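Local structure of putative secreted protein (Streptomyces sp. SirexAA-E, 4PEY) at residues D39-F42 with R43-S47; I469-G472 with D473-G476. The protein hydrolyses laminarin and laminarioligosaccharides as an exo-beta-1,3-glucanase, producing glucose and laminaribiose as end products. The protein carries 1 engineered substitution. All blocks are in the same frame, centred on the assembly; numbering follows the deposited sequence. Where two conformers were deposited one is given.

Overall arrangement
Both contacts are local, one in a helix and one in a hairpin, within a chain whose many parallel strands are consistent with the beta-helical architecture of glycoside hydrolase family 55. Contact 1 (39-47) lies in the C-terminal part of helix 34-45 and runs on into the loop, and contact 2 (469-476) is a two-stranded hairpin far along the sequence. Their centres are 45 Å apart and their nearest atoms about 30 Å, so they do not touch. Contact 1 comes close to a bound sugar, the side chain of Glu46 lying about 5 Å from a beta-D-glucopyranose. Contact 2 lies further off, the side chain of Ile469 about 9 Å from that of Arg403, a substrate-binding residue.

Contact 1. Residues D39-F42 with R43-S47; sequences DEVF and RKQES
Asp39 meets Arg43 one helical turn on, its carbonyl O accepting the Arg43 N-H at 2.9 Å. The arginine chain, bent at chi3 (-58°), folds back over this turn, laying one face of its guanidinium over Asp39 O and Glu40 CA. The opposite charges stay apart: Asp39 OD2 is 5.4 Å from Arg43 NH2, and Glu40 OE2 is 5.3 Å from Arg43 NH1.

Glu40 reaches Lys44 through a weak bond from Lys44 N to Glu40 O. The lysine aliphatic chain follows that carbonyl, and its NZ is hydrogen-bonded to Tyr55 OH.

Val41 O accepts Gln45 N at 2.9 Å. CG1 of the valine also lies 4.2 Å from Gln45 CG, a loose apolar touch beside the backbone bond.

Phe42 meets Glu46 twice, through its carbonyl and through its ring. Its O accepts Glu46 N at 2.7 Å and, weakly, Gln45 N. Glu46 CB sits over one face of the ring, 4.0 Å from its centroid, in a CH-pi contact. With CG anti to the backbone N (chi1 179°), the extended glutamate runs on past the ring rim, where its CG is 3.6 Å from Phe42 CZ. An alanine in place of Phe42 would probably take the ring from under Glu46 CB and leave that chain less firmly placed, with Trp99 as a remaining neighbour.

On the fold side, Gln45 NE2 bonds to Phe73 O. Helix 34-45, linking strand 24-27 to strand 55-59, packs Val41 and Gln45 against Tyr55 of strand 55-59 and Thr75 of strand 75-79, while Glu46 touches the loop at Trp99.

Contact 2. Residues I469-G472 with D473-G476; sequences IQNG and DIKG
Asn471 and Ile474 close a tight two-residue beta hairpin through two backbone hydrogen bonds. Asn471 N gives to Ile474 O at 2.8 Å, and Ile474 N returns a bond to Asn471 O at 3.0 Å. Together they form the antiparallel hydrogen-bonded pair that closes the type II' turn Asn471-Ile474, with Gly472 and Asp473 at its corners. Gly472 occupies the first corner with positive phi (65°), where a side chain would run into Asp473 N. One step outward, Gln470 and Lys475 form the non-hydrogen-bonded pair, and beyond them Gly476 N makes a weak bond to Ile469 O.

Side-chain amides add further polar links. The Gln470 chain bends at chi2 (71°), which carries its amide back over the turn. There NE2 donates an almost straight bond, 3.0 Å long, to Gly472 O, the acceptor lying in the plane of the glutamine amide. The same nitrogen donates to a water that in turn gives a weak bond to Asp473 O, so the amide spans both corners of the turn. On the other face, Asn471 ND2 reaches Gly476 O weakly at 3.4 Å; its stronger partner is Tyr441 OH.

Apolar contact is modest. The side chains of Asn471 and Ile474 run out together on the same face of the hairpin, touching loosely, Asn471 ND2 4.2 Å from Ile474 CB. At the open end, Ile469 CD1 rests 3.9 Å from Gly476 CA; the backbone angles of this glycine would jam a CB against the carbonyl O of Lys475.

The hairpin lies along the chain between strands 450-458 and 480-482. Ile469 packs on the loop at Trp412, while Lys475 anchors the second strand through its backbone to Gln509 and through a salt bridge to Glu537.

Contact 1. Residues D39-F42 with R43-S47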
loop_
_atom_site.group_PDB
_atom_site.type_symbol
_atom_site.label_atom_id
_atom_site.label_comp_id
_atom_site.label_asym_id
_atom_site.label_seq_id
_atom_site.Cartn_x
_atom_site.Cartn_y
_atom_site.Cartn_z
ATOM N N ASP A 39 -0.655 -23.525 9.659
ATOM C CA ASP A 39 -1.467 -23.270 10.849
ATOM C C ASP A 39 -0.600 -22.861 12.041
ATOM O O ASP A 39 -1.004 -22.026 12.853
ATOM C CB ASP A 39 -2.301 -24.501 11.225
ATOM C CG ASP A 39 -3.551 -24.648 10.380
ATOM O OD1 ASP A 39 -3.968 -23.657 9.741
ATOM O OD2 ASP A 39 -4.125 -25.761 10.373
ATOM N N GLU A 40 0.586 -23.453 12.154
ATOM C CA GLU A 40 1.490 -23.097 13.242
ATOM C C GLU A 40 1.889 -21.624 13.146
ATOM O O GLU A 40 1.891 -20.903 14.149
ATOM C CB GLU A 40 2.737 -23.988 13.238
ATOM C CG GLU A 40 3.735 -23.614 14.318
ATOM C CD GLU A 40 4.922 -24.556 14.387
ATOM O OE1 GLU A 40 5.234 -25.213 13.367
ATOM O OE2 GLU A 40 5.546 -24.635 15.469
ATOM N N VAL A 41 2.220 -21.183 11.935
ATOM C CA VAL A 41 2.557 -19.784 11.705
ATOM C C VAL A 41 1.358 -18.895 12.036
ATOM O O VAL A 41 1.500 -17.882 12.718
ATOM C CB VAL A 41 3.012 -19.541 10.241
ATOM C CG1 VAL A 41 3.225 -18.054 9.974
ATOM C CG2 VAL A 41 4.294 -20.322 9.946
ATOM N N PHE A 42 0.174 -19.283 11.568
ATOM C CA PHE A 42 -1.021 -18.482 11.826
ATOM C C PHE A 42 -1.318 -18.340 13.318
ATOM O O PHE A 42 -1.648 -17.244 13.775
ATOM C CB PHE A 42 -2.252 -19.066 11.124
ATOM C CG PHE A 42 -3.509 -18.271 11.372
ATOM C CD1 PHE A 42 -3.607 -16.960 10.929
ATOM C CD2 PHE A 42 -4.575 -18.821 12.073
ATOM C CE1 PHE A 42 -4.756 -16.216 11.154
ATOM C CE2 PHE A 42 -5.728 -18.083 12.301
ATOM C CZ PHE A 42 -5.818 -16.778 11.847
ATOM N N ARG A 43 -1.202 -19.429 14.078
ATOM C CA ARG A 43 -1.473 -19.362 15.518
ATOM C C ARG A 43 -0.575 -18.326 16.190
ATOM O O ARG A 43 -1.026 -17.572 17.054
ATOM C CB ARG A 43 -1.286 -20.731 16.187
ATOM C CG ARG A 43 -2.397 -21.736 15.886
ATOM C CD ARG A 43 -2.383 -22.924 16.859
ATOM N NE ARG A 43 -1.114 -23.652 16.847
ATOM C CZ ARG A 43 -0.818 -24.637 16.002
ATOM N NH1 ARG A 43 0.362 -25.241 16.072
ATOM N NH2 ARG A 43 -1.700 -25.022 15.087
ATOM N N LYS A 44 0.687 -18.276 15.771
ATOM C CA LYS A 44 1.630 -17.309 16.321
ATOM C C LYS A 44 1.366 -15.883 15.843
ATOM O O LYS A 44 1.609 -14.932 16.586
ATOM C CB LYS A 44 3.069 -17.706 15.972
ATOM C CG LYS A 44 3.561 -18.933 16.715
ATOM C CD LYS A 44 5.008 -19.254 16.369
ATOM C CE LYS A 44 5.174 -19.616 14.900
ATOM N NZ LYS A 44 6.555 -20.107 14.604
ATOM N N GLN A 45 0.863 -15.732 14.615
ATOM C CA GLN A 45 0.768 -14.407 13.990
ATOM C C GLN A 45 -0.628 -13.793 13.986
ATOM O O GLN A 45 -0.775 -12.600 13.717
ATOM C CB GLN A 45 1.276 -14.466 12.545
ATOM C CG GLN A 45 2.775 -14.708 12.447
ATOM C CD GLN A 45 3.557 -13.736 13.311
ATOM O OE1 GLN A 45 4.054 -14.087 14.385
ATOM N NE2 GLN A 45 3.645 -12.499 12.862
ATOM N N GLU A 46 -1.640 -14.604 14.290
ATOM C CA GLU A 46 -3.037 -14.172 14.221
ATOM C C GLU A 46 -3.314 -12.826 14.906
ATOM O O GLU A 46 -3.915 -11.931 14.306
ATOM C CB GLU A 46 -3.945 -15.245 14.833
ATOM C CG GLU A 46 -5.417 -14.874 14.831
ATOM C CD GLU A 46 -6.293 -15.982 15.373
ATOM O OE1 GLU A 46 -5.777 -16.872 16.078
ATOM O OE2 GLU A 46 -7.505 -15.965 15.098
ATOM N N SER A 47 -2.881 -12.675 16.151
ATOM C CA SER A 47 -3.137 -11.426 16.862
ATOM C C SER A 47 -1.839 -10.690 17.180
ATOM O O SER A 47 -1.809 -9.813 18.047
ATOM C CB SER A 47 -3.924 -11.687 18.149
ATOM O OG SER A 47 -3.226 -12.574 19.001
#

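Contact 2. Residues I469-G472 with D473-G476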
loop_
_atom_site.group_PDB
_atom_site.type_symbol
_atom_site.label_atom_id
_atom_site.label_comp_id
_atom_site.label_asym_id
_atom_site.label_seq_id
_atom_site.Cartn_x
_atom_site.Cartn_y
_atom_site.Cartn_z
ATOM N N ILE A 469 -4.730 22.302 15.748
ATOM C CA ILE A 469 -4.659 22.070 14.310
ATOM C C ILE A 469 -4.962 23.342 13.514
ATOM O O ILE A 469 -5.285 23.280 12.333
ATOM C CB ILE A 469 -5.610 20.925 13.861
ATOM C CG1 ILE A 469 -7.074 21.220 14.227
ATOM C CG2 ILE A 469 -5.134 19.590 14.438
ATOM C CD1 ILE A 469 -8.061 20.183 13.696
ATOM N N GLN A 470 -4.845 24.500 14.156
ATOM C CA GLN A 470 -5.061 25.754 13.438
ATOM C C GLN A 470 -3.971 25.934 12.381
ATOM O O GLN A 470 -2.787 25.733 12.649
ATOM C CB GLN A 470 -5.091 26.945 14.395
ATOM C CG GLN A 470 -5.546 28.250 13.738
ATOM C CD GLN A 470 -7.039 28.269 13.395
ATOM O OE1 GLN A 470 -7.857 27.614 14.052
ATOM N NE2 GLN A 470 -7.396 29.031 12.368
ATOM N N ASN A 471 -4.398 26.302 11.177
ATOM C CA ASN A 471 -3.545 26.367 10.000
ATOM C C ASN A 471 -3.688 27.744 9.360
ATOM O O ASN A 471 -4.384 27.903 8.362
ATOM C CB ASN A 471 -3.943 25.247 9.029
ATOM C CG ASN A 471 -3.215 25.313 7.694
ATOM O OD1 ASN A 471 -2.149 25.919 7.567
ATOM N ND2 ASN A 471 -3.802 24.676 6.682
ATOM N N GLY A 472 -3.048 28.750 9.946
ATOM C CA GLY A 472 -3.282 30.116 9.512
ATOM C C GLY A 472 -4.729 30.472 9.811
ATOM O O GLY A 472 -5.160 30.372 10.960
ATOM N N ASP A 473 -5.493 30.860 8.792
ATOM C CA ASP A 473 -6.903 31.187 8.965
ATOM C C ASP A 473 -7.806 29.996 8.659
ATOM O O ASP A 473 -9.025 30.145 8.547
ATOM C CB ASP A 473 -7.287 32.368 8.075
ATOM C CG ASP A 473 -6.550 33.640 8.442
ATOM O OD1 ASP A 473 -6.442 33.939 9.651
ATOM O OD2 ASP A 473 -6.072 34.335 7.521
ATOM N N ILE A 474 -7.206 28.820 8.506
ATOM C CA ILE A 474 -7.963 27.611 8.201
ATOM C C ILE A 474 -8.021 26.696 9.421
ATOM O O ILE A 474 -7.011 26.496 10.105
ATOM C CB ILE A 474 -7.344 26.866 6.990
ATOM C CG1 ILE A 474 -7.407 27.759 5.745
ATOM C CG2 ILE A 474 -8.032 25.518 6.731
ATOM C CD1 ILE A 474 -6.640 27.212 4.576
ATOM N N LYS A 475 -9.207 26.152 9.701
ATOM C CA LYS A 475 -9.356 25.151 10.750
ATOM C C LYS A 475 -8.883 23.795 10.244
ATOM O O LYS A 475 -9.505 23.204 9.363
ATOM C CB LYS A 475 -10.806 25.050 11.217
ATOM C CG LYS A 475 -11.331 26.286 11.919
ATOM C CD LYS A 475 -12.773 26.046 12.322
ATOM C CE LYS A 475 -13.524 27.333 12.611
ATOM N NZ LYS A 475 -14.988 27.050 12.686
ATOM N N GLY A 476 -7.782 23.303 10.792
ATOM C CA GLY A 476 -7.253 22.022 10.359
ATOM C C GLY A 476 -6.361 22.114 9.132
ATOM O O GLY A 476 -6.296 23.144 8.448
HETATM O O HOH W 1 -10.141 29.865 11.664
#